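Local coordinates for TipC2 (Streptococcus intermedius B196, PDB 6DHX), which probably acts as an immunity protein (antitoxin) that protects the producing bacterium from an antibacterial toxin exported by its type VII secretion system, at residues A[92-97]-A[106-111]; A[118-123]-A[189-194]. One frame throughout, in Å; residues are numbered along the deposited sequence.

Contact 1 and contact 2 are two seams of one mixed beta sheet, with centres about 10 Å apart. Contact 1 pairs strands of the hairpin 89-99/102-111 close to the centre of the chain, whereas contact 2 lies about 13 Å from that centre, where the C-terminal strand 187-190 joins strand 116-127 in parallel. The middle strands 102-111 and 116-127 are sheet neighbours, so the seams connect directly: Ser120 N lies 2.8 Å from Trp107 O and Lys109 N lies 2.9 Å from Thr118 O, both probable hydrogen bonds. Side chains meet too, on both faces, with Lys119 CG 3.3 Å from Asn108 OD1 and Lys122 CE 3.6 Å from Trp107 CD2.

Contact 1: A[92-97]-A[106-111]; sequences IYFEKE and IWNKYT
Phe94 holds CG in the crowded position between its backbone N and carbonyl carbon (chi1 61°), which brings the ring across to the neighbouring strand, while Ile106 sets CG1 anti to its carbonyl carbon (chi1 -67°). The two side chains run side by side, and Ile106 CB sits over one face of the phenyl ring, offset toward the rim, in a CH-pi contact 4.0 Å from the Phe94 ring centroid. Ile106 CD1 reaches the far end, 3.6 Å from Phe94 CZ.

Asn108, with CG beside its backbone N (chi1 -49°), turns its amide back over the partner strand. Ile92 O is thereby gripped twice: Asn108 N approaches in the carbonyl plane at 2.9 Å, and Asn108 ND2 comes from above that plane at 3.0 Å. These bonds belong to an antiparallel beta hairpin, strands 89-99 and 102-111, in which Ile92-Asn108 and Phe94-Ile106 are hydrogen-bonded pairs and Tyr93-Trp107 is the non-hydrogen-bonded pair between them. In both hydrogen-bonded pairs the backbone bonds run both ways, Ile92 N also donating to Asn108 O; at Phe94-Ile106 the shorter is Ile106 N to Phe94 O at 2.8 Å.

On the other face, Trp107 extends CG anti to its backbone N, and its CZ3 lies over one face of the Tyr93 ring, toward its rim, the two rings oblique with centroids 5.3 Å apart. Trp107 CE3 packs 4.0 Å from Tyr93 CB. The phenol end leads away to hydrogen-bond Lys76, and helix 151-173 packs against Phe94 and Asn108 through Ile161, Tyr158 and Val162.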
loop_
_atom_site.group_PDB
_atom_site.type_symbol
_atom_site.label_atom_id
_atom_site.label_comp_id
_atom_site.label_asym_id
_atom_site.label_seq_id
_atom_site.Cartn_x
_atom_site.Cartn_y
_atom_site.Cartn_z
ATOM N N ILE A 92 -1.179 1.591 0.503
ATOM C CA ILE A 92 -0.317 0.416 0.609
ATOM C C ILE A 92 0.234 0.180 -0.791
ATOM O O ILE A 92 -0.542 0.028 -1.732
ATOM C CB ILE A 92 -1.102 -0.817 1.088
ATOM C CG1 ILE A 92 -1.690 -0.559 2.494
ATOM C CG2 ILE A 92 -0.219 -2.105 0.997
ATOM C CD1 ILE A 92 -2.839 -1.554 2.824
ATOM N N TYR A 93 1.552 0.150 -0.951
ATOM C CA TYR A 93 2.072 -0.134 -2.276
ATOM C C TYR A 93 3.294 -1.028 -2.187
ATOM O O TYR A 93 3.947 -1.161 -1.146
ATOM C CB TYR A 93 2.389 1.145 -3.076
ATOM C CG TYR A 93 3.551 1.981 -2.597
ATOM C CD1 TYR A 93 3.392 2.921 -1.580
ATOM C CD2 TYR A 93 4.806 1.853 -3.208
ATOM C CE1 TYR A 93 4.481 3.712 -1.155
ATOM C CE2 TYR A 93 5.879 2.614 -2.802
ATOM C CZ TYR A 93 5.724 3.546 -1.774
ATOM O OH TYR A 93 6.812 4.333 -1.381
ATOM N N PHE A 94 3.584 -1.676 -3.315
ATOM C CA PHE A 94 4.761 -2.510 -3.352
ATOM C C PHE A 94 5.272 -2.542 -4.772
ATOM O O PHE A 94 4.562 -2.186 -5.728
ATOM C CB PHE A 94 4.488 -3.928 -2.841
ATOM C CG PHE A 94 3.433 -4.707 -3.641
ATOM C CD1 PHE A 94 2.080 -4.608 -3.316
ATOM C CD2 PHE A 94 3.817 -5.573 -4.667
ATOM C CE1 PHE A 94 1.107 -5.348 -4.013
ATOM C CE2 PHE A 94 2.853 -6.300 -5.370
ATOM C CZ PHE A 94 1.497 -6.217 -5.026
ATOM N N GLU A 95 6.537 -2.925 -4.888
ATOM C CA GLU A 95 7.261 -2.890 -6.158
ATOM C C GLU A 95 8.058 -4.172 -6.324
ATOM O O GLU A 95 8.568 -4.742 -5.350
ATOM C CB GLU A 95 8.216 -1.667 -6.259
ATOM C CG GLU A 95 7.561 -0.290 -5.998
ATOM C CD GLU A 95 8.490 0.891 -6.323
ATOM O OE1 GLU A 95 9.693 0.667 -6.577
ATOM O OE2 GLU A 95 8.009 2.051 -6.307
ATOM N N LYS A 96 8.143 -4.629 -7.569
ATOM C CA LYS A 96 8.779 -5.885 -7.934
ATOM C C LYS A 96 9.520 -5.683 -9.240
ATOM O O LYS A 96 9.013 -5.036 -10.169
ATOM C CB LYS A 96 7.740 -7.003 -8.095
ATOM C CG LYS A 96 8.330 -8.411 -8.198
ATOM C CD LYS A 96 7.248 -9.427 -8.518
ATOM C CE LYS A 96 7.215 -9.729 -10.011
ATOM N NZ LYS A 96 8.517 -10.267 -10.512
ATOM N N GLU A 97 10.722 -6.227 -9.326
ATOM C CA GLU A 97 11.410 -6.157 -10.601
ATOM C C GLU A 97 10.716 -7.099 -11.591
ATOM O O GLU A 97 10.349 -8.223 -11.231
ATOM C CB GLU A 97 12.886 -6.516 -10.426
ATOM C CG GLU A 97 13.710 -6.185 -11.660
ATOM C CD GLU A 97 15.063 -6.889 -11.683
ATOM O OE1 GLU A 97 15.246 -7.865 -10.913
ATOM O OE2 GLU A 97 15.931 -6.472 -12.488
ATOM N N ILE A 106 2.499 -1.781 -7.608
ATOM C CA ILE A 106 1.072 -1.972 -7.432
ATOM C C ILE A 106 0.661 -1.109 -6.246
ATOM O O ILE A 106 1.242 -1.211 -5.153
ATOM C CB ILE A 106 0.724 -3.466 -7.272
ATOM C CG1 ILE A 106 1.014 -4.157 -8.620
ATOM C CG2 ILE A 106 -0.731 -3.673 -6.968
ATOM C CD1 ILE A 106 0.894 -5.694 -8.584
ATOM N N TRP A 107 -0.335 -0.268 -6.483
ATOM C CA TRP A 107 -0.662 0.918 -5.711
ATOM C C TRP A 107 -2.091 0.772 -5.222
ATOM O O TRP A 107 -3.017 0.671 -6.037
ATOM C CB TRP A 107 -0.533 2.091 -6.688
ATOM C CG TRP A 107 -0.612 3.408 -6.231
ATOM C CD1 TRP A 107 -1.734 4.191 -6.146
ATOM C CD2 TRP A 107 0.481 4.230 -5.883
ATOM N NE1 TRP A 107 -1.395 5.450 -5.748
ATOM C CE2 TRP A 107 -0.039 5.504 -5.570
ATOM C CE3 TRP A 107 1.854 4.023 -5.819
ATOM C CZ2 TRP A 107 0.773 6.568 -5.173
ATOM C CZ3 TRP A 107 2.657 5.080 -5.413
ATOM C CH2 TRP A 107 2.115 6.332 -5.100
ATOM N N ASN A 108 -2.294 0.758 -3.900
ATOM C CA ASN A 108 -3.599 0.364 -3.372
ATOM C C ASN A 108 -3.997 1.428 -2.377
ATOM O O ASN A 108 -3.475 1.443 -1.253
ATOM C CB ASN A 108 -3.536 -0.996 -2.704
ATOM C CG ASN A 108 -2.839 -2.020 -3.600
ATOM O OD1 ASN A 108 -3.466 -2.504 -4.552
ATOM N ND2 ASN A 108 -1.548 -2.314 -3.340
ATOM N N LYS A 109 -4.866 2.327 -2.814
ATOM C CA LYS A 109 -5.146 3.534 -2.048
ATOM C C LYS A 109 -6.560 3.453 -1.484
ATOM O O LYS A 109 -7.514 3.378 -2.251
ATOM C CB LYS A 109 -5.001 4.767 -2.939
ATOM C CG LYS A 109 -5.225 6.063 -2.136
ATOM C CD LYS A 109 -4.756 7.245 -3.004
ATOM C CE LYS A 109 -5.226 8.613 -2.516
ATOM N NZ LYS A 109 -4.854 9.796 -3.446
ATOM N N TYR A 110 -6.684 3.511 -0.155
ATOM C CA TYR A 110 -7.986 3.498 0.485
ATOM C C TYR A 110 -8.340 4.923 0.900
ATOM O O TYR A 110 -7.666 5.505 1.763
ATOM C CB TYR A 110 -7.979 2.572 1.692
ATOM C CG TYR A 110 -9.262 2.698 2.476
ATOM C CD1 TYR A 110 -10.421 2.056 2.019
ATOM C CD2 TYR A 110 -9.316 3.459 3.644
ATOM C CE1 TYR A 110 -11.591 2.156 2.724
ATOM C CE2 TYR A 110 -10.496 3.567 4.382
ATOM C CZ TYR A 110 -11.631 2.901 3.904
ATOM O OH TYR A 110 -12.848 2.951 4.562
ATOM N N THR A 111 -9.403 5.482 0.288
ATOM C CA THR A 111 -9.814 6.852 0.533
ATOM C C THR A 111 -10.911 6.825 1.596
ATOM O O THR A 111 -11.889 6.084 1.466
ATOM C CB THR A 111 -10.281 7.552 -0.751
ATOM O OG1 THR A 111 -10.998 6.640 -1.633
ATOM C CG2 THR A 111 -9.023 8.045 -1.512
#

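Contact 2: A[118-123]-A[189-194]; sequences TKSVKI and KMQWEK
Three hydrogen bonds fasten the C-terminal segment to strand 116-127, one through a side chain. Lys119 N points almost straight along the C=O axis of Lys189, 2.8 Å from its O, and Gln191 N returns a bond to Lys119 O at 2.9 Å. This alternation, with one residue bonding to the partners before and after its opposite number, is the signature of parallel strands; here the bridges are Thr118-Lys189 and Lys119-Met190. At Met190 a type I turn begins and carries the chain away, and Gln191 continues the pattern with its side chain. Its CG is anti to the backbone N (chi1 -176°) and the chain beyond is extended, so that OE1 accepts a hydrogen bond from Val121 N at 2.8 Å, nearly along the amide C=O axis, taking the place that the backbone carbonyl of Gln191 would hold if the strand went on. Gln191 NE2 hydrogen-bonds Glu137 and also donates to a water, which donates in turn to Val121 O at 2.6 Å.

Beyond these polar links, the Trp192 indole folds back toward strand 116-127, its CG in the crowded position (chi1 61°). Met190 CG, of a selenomethionine, lies over the centre of one ring face. Val121 crosses the indole at about a right angle, with CG2 tight against Trp192 CE3 at 3.3 Å, and Lys119 CB rests 3.7 Å from Trp192 CH2. The Lys119 chain bends at chi3 (66°) alongside Met190, bringing NZ to 3.1 Å from the selenomethionine CE.

Helix 151-173 packs against this side: Asp155 accepts a hydrogen bond from Trp192 NE1, Leu154 touches Val121 and Trp192, and Tyr158 forms a cation-pi pair with Lys119. Helix 137-146 reaches Val121 through Val140, while strand 102-111 flanks segment 118-123.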
loop_
_atom_site.group_PDB
_atom_site.type_symbol
_atom_site.label_atom_id
_atom_site.label_comp_id
_atom_site.label_asym_id
_atom_site.label_seq_id
_atom_site.Cartn_x
_atom_site.Cartn_y
_atom_site.Cartn_z
ATOM N N THR A 118 -8.891 1.604 -4.121
ATOM C CA THR A 118 -8.601 1.676 -5.556
ATOM C C THR A 118 -7.238 1.045 -5.797
ATOM O O THR A 118 -6.229 1.502 -5.246
ATOM C CB THR A 118 -8.652 3.133 -6.030
ATOM O OG1 THR A 118 -9.950 3.688 -5.746
ATOM C CG2 THR A 118 -8.397 3.252 -7.539
ATOM N N LYS A 119 -7.203 -0.021 -6.620
ATOM C CA LYS A 119 -5.983 -0.764 -6.897
ATOM C C LYS A 119 -5.545 -0.340 -8.288
ATOM O O LYS A 119 -6.371 -0.308 -9.207
ATOM C CB LYS A 119 -6.222 -2.283 -6.834
ATOM C CG LYS A 119 -6.681 -2.757 -5.448
ATOM C CD LYS A 119 -7.554 -4.022 -5.332
ATOM C CE LYS A 119 -6.868 -5.278 -5.735
ATOM N NZ LYS A 119 -7.785 -6.444 -5.474
ATOM N N SER A 120 -4.286 0.057 -8.431
ATOM C CA SER A 120 -3.813 0.511 -9.738
ATOM C C SER A 120 -2.369 0.034 -9.936
ATOM O O SER A 120 -1.724 -0.499 -9.007
ATOM C CB SER A 120 -3.984 2.037 -9.840
ATOM O OG SER A 120 -3.042 2.699 -9.040
ATOM N N VAL A 121 -1.872 0.178 -11.166
ATOM C CA VAL A 121 -0.565 -0.349 -11.571
ATOM C C VAL A 121 0.239 0.753 -12.240
ATOM O O VAL A 121 -0.271 1.448 -13.141
ATOM C CB VAL A 121 -0.689 -1.513 -12.572
ATOM C CG1 VAL A 121 0.618 -2.179 -12.666
ATOM C CG2 VAL A 121 -1.709 -2.477 -12.171
ATOM N N LYS A 122 1.502 0.866 -11.857
ATOM C CA LYS A 122 2.438 1.820 -12.428
ATOM C C LYS A 122 3.731 1.089 -12.776
ATOM O O LYS A 122 3.960 -0.063 -12.375
ATOM C CB LYS A 122 2.724 2.962 -11.428
ATOM C CG LYS A 122 1.493 3.778 -10.992
ATOM C CD LYS A 122 1.920 4.816 -9.934
ATOM C CE LYS A 122 0.732 5.542 -9.264
ATOM N NZ LYS A 122 -0.555 5.070 -9.791
ATOM N N ILE A 123 4.599 1.778 -13.511
ATOM C CA ILE A 123 5.888 1.254 -13.917
ATOM C C ILE A 123 6.971 2.206 -13.427
ATOM O O ILE A 123 6.778 3.424 -13.413
ATOM C CB ILE A 123 5.953 1.089 -15.460
ATOM C CG1 ILE A 123 4.967 -0.004 -15.912
ATOM C CG2 ILE A 123 7.340 0.815 -15.904
ATOM C CD1 ILE A 123 5.411 -1.448 -15.513
ATOM N N LYS A 189 -12.212 -1.054 -6.220
ATOM C CA LYS A 189 -12.119 -0.740 -7.649
ATOM C C LYS A 189 -10.738 -1.152 -8.129
ATOM O O LYS A 189 -9.737 -0.751 -7.548
ATOM C CB LYS A 189 -12.351 0.740 -7.907
ATOM C CG LYS A 189 -13.734 1.191 -7.484
ATOM C CD LYS A 189 -13.998 2.643 -7.850
ATOM C CE LYS A 189 -15.380 3.079 -7.359
ATOM N NZ LYS A 189 -15.613 4.535 -7.580
HETATM N N MSE A 190 -10.684 -1.952 -9.187
HETATM C CA MSE A 190 -9.413 -2.512 -9.609
HETATM C C MSE A 190 -9.170 -2.106 -11.043
HETATM O O MSE A 190 -10.010 -2.377 -11.901
HETATM C CB MSE A 190 -9.461 -4.026 -9.440
HETATM C CG MSE A 190 -8.340 -4.836 -10.012
HETATM SE SE MSE A 190 -8.507 -6.614 -9.143
HETATM C CE MSE A 190 -9.756 -6.153 -7.887
ATOM N N GLN A 191 -8.051 -1.410 -11.273
ATOM C CA GLN A 191 -7.757 -0.887 -12.606
ATOM C C GLN A 191 -7.707 -1.998 -13.654
ATOM O O GLN A 191 -8.151 -1.814 -14.799
ATOM C CB GLN A 191 -6.426 -0.132 -12.580
ATOM C CG GLN A 191 -6.073 0.552 -13.915
ATOM C CD GLN A 191 -4.689 1.198 -13.907
ATOM O OE1 GLN A 191 -3.866 0.968 -13.003
ATOM N NE2 GLN A 191 -4.416 1.985 -14.938
ATOM N N TRP A 192 -7.166 -3.153 -13.292
ATOM C CA TRP A 192 -6.922 -4.214 -14.257
ATOM C C TRP A 192 -8.077 -5.214 -14.363
ATOM O O TRP A 192 -7.887 -6.308 -14.909
ATOM C CB TRP A 192 -5.624 -4.941 -13.896
ATOM C CG TRP A 192 -5.610 -5.614 -12.537
ATOM C CD1 TRP A 192 -6.072 -6.855 -12.229
ATOM C CD2 TRP A 192 -5.038 -5.088 -11.324
ATOM N NE1 TRP A 192 -5.834 -7.138 -10.890
ATOM C CE2 TRP A 192 -5.208 -6.063 -10.319
ATOM C CE3 TRP A 192 -4.416 -3.884 -10.994
ATOM C CZ2 TRP A 192 -4.741 -5.887 -9.004
ATOM C CZ3 TRP A 192 -3.974 -3.698 -9.677
ATOM C CH2 TRP A 192 -4.136 -4.692 -8.705
ATOM N N GLU A 193 -9.270 -4.849 -13.892
ATOM C CA GLU A 193 -10.364 -5.812 -13.788
ATOM C C GLU A 193 -10.712 -6.425 -15.126
ATOM O O GLU A 193 -11.086 -7.602 -15.195
ATOM C CB GLU A 193 -11.608 -5.145 -13.233
ATOM C CG GLU A 193 -12.749 -6.102 -13.060
ATOM C CD GLU A 193 -14.042 -5.396 -12.746
ATOM O OE1 GLU A 193 -13.983 -4.297 -12.148
ATOM O OE2 GLU A 193 -15.117 -5.933 -13.104
ATOM N N LYS A 194 -10.598 -5.658 -16.198
ATOM C CA LYS A 194 -10.976 -6.180 -17.504
ATOM C C LYS A 194 -9.775 -6.517 -18.377
ATOM O O LYS A 194 -9.960 -6.883 -19.536
ATOM C CB LYS A 194 -11.923 -5.190 -18.186
ATOM C CG LYS A 194 -13.175 -4.945 -17.347
ATOM C CD LYS A 194 -14.344 -4.362 -18.118
ATOM C CE LYS A 194 -14.257 -2.848 -18.224
ATOM N NZ LYS A 194 -15.546 -2.202 -17.837
HETATM O O HOH W 1 -1.827 3.089 -14.476
#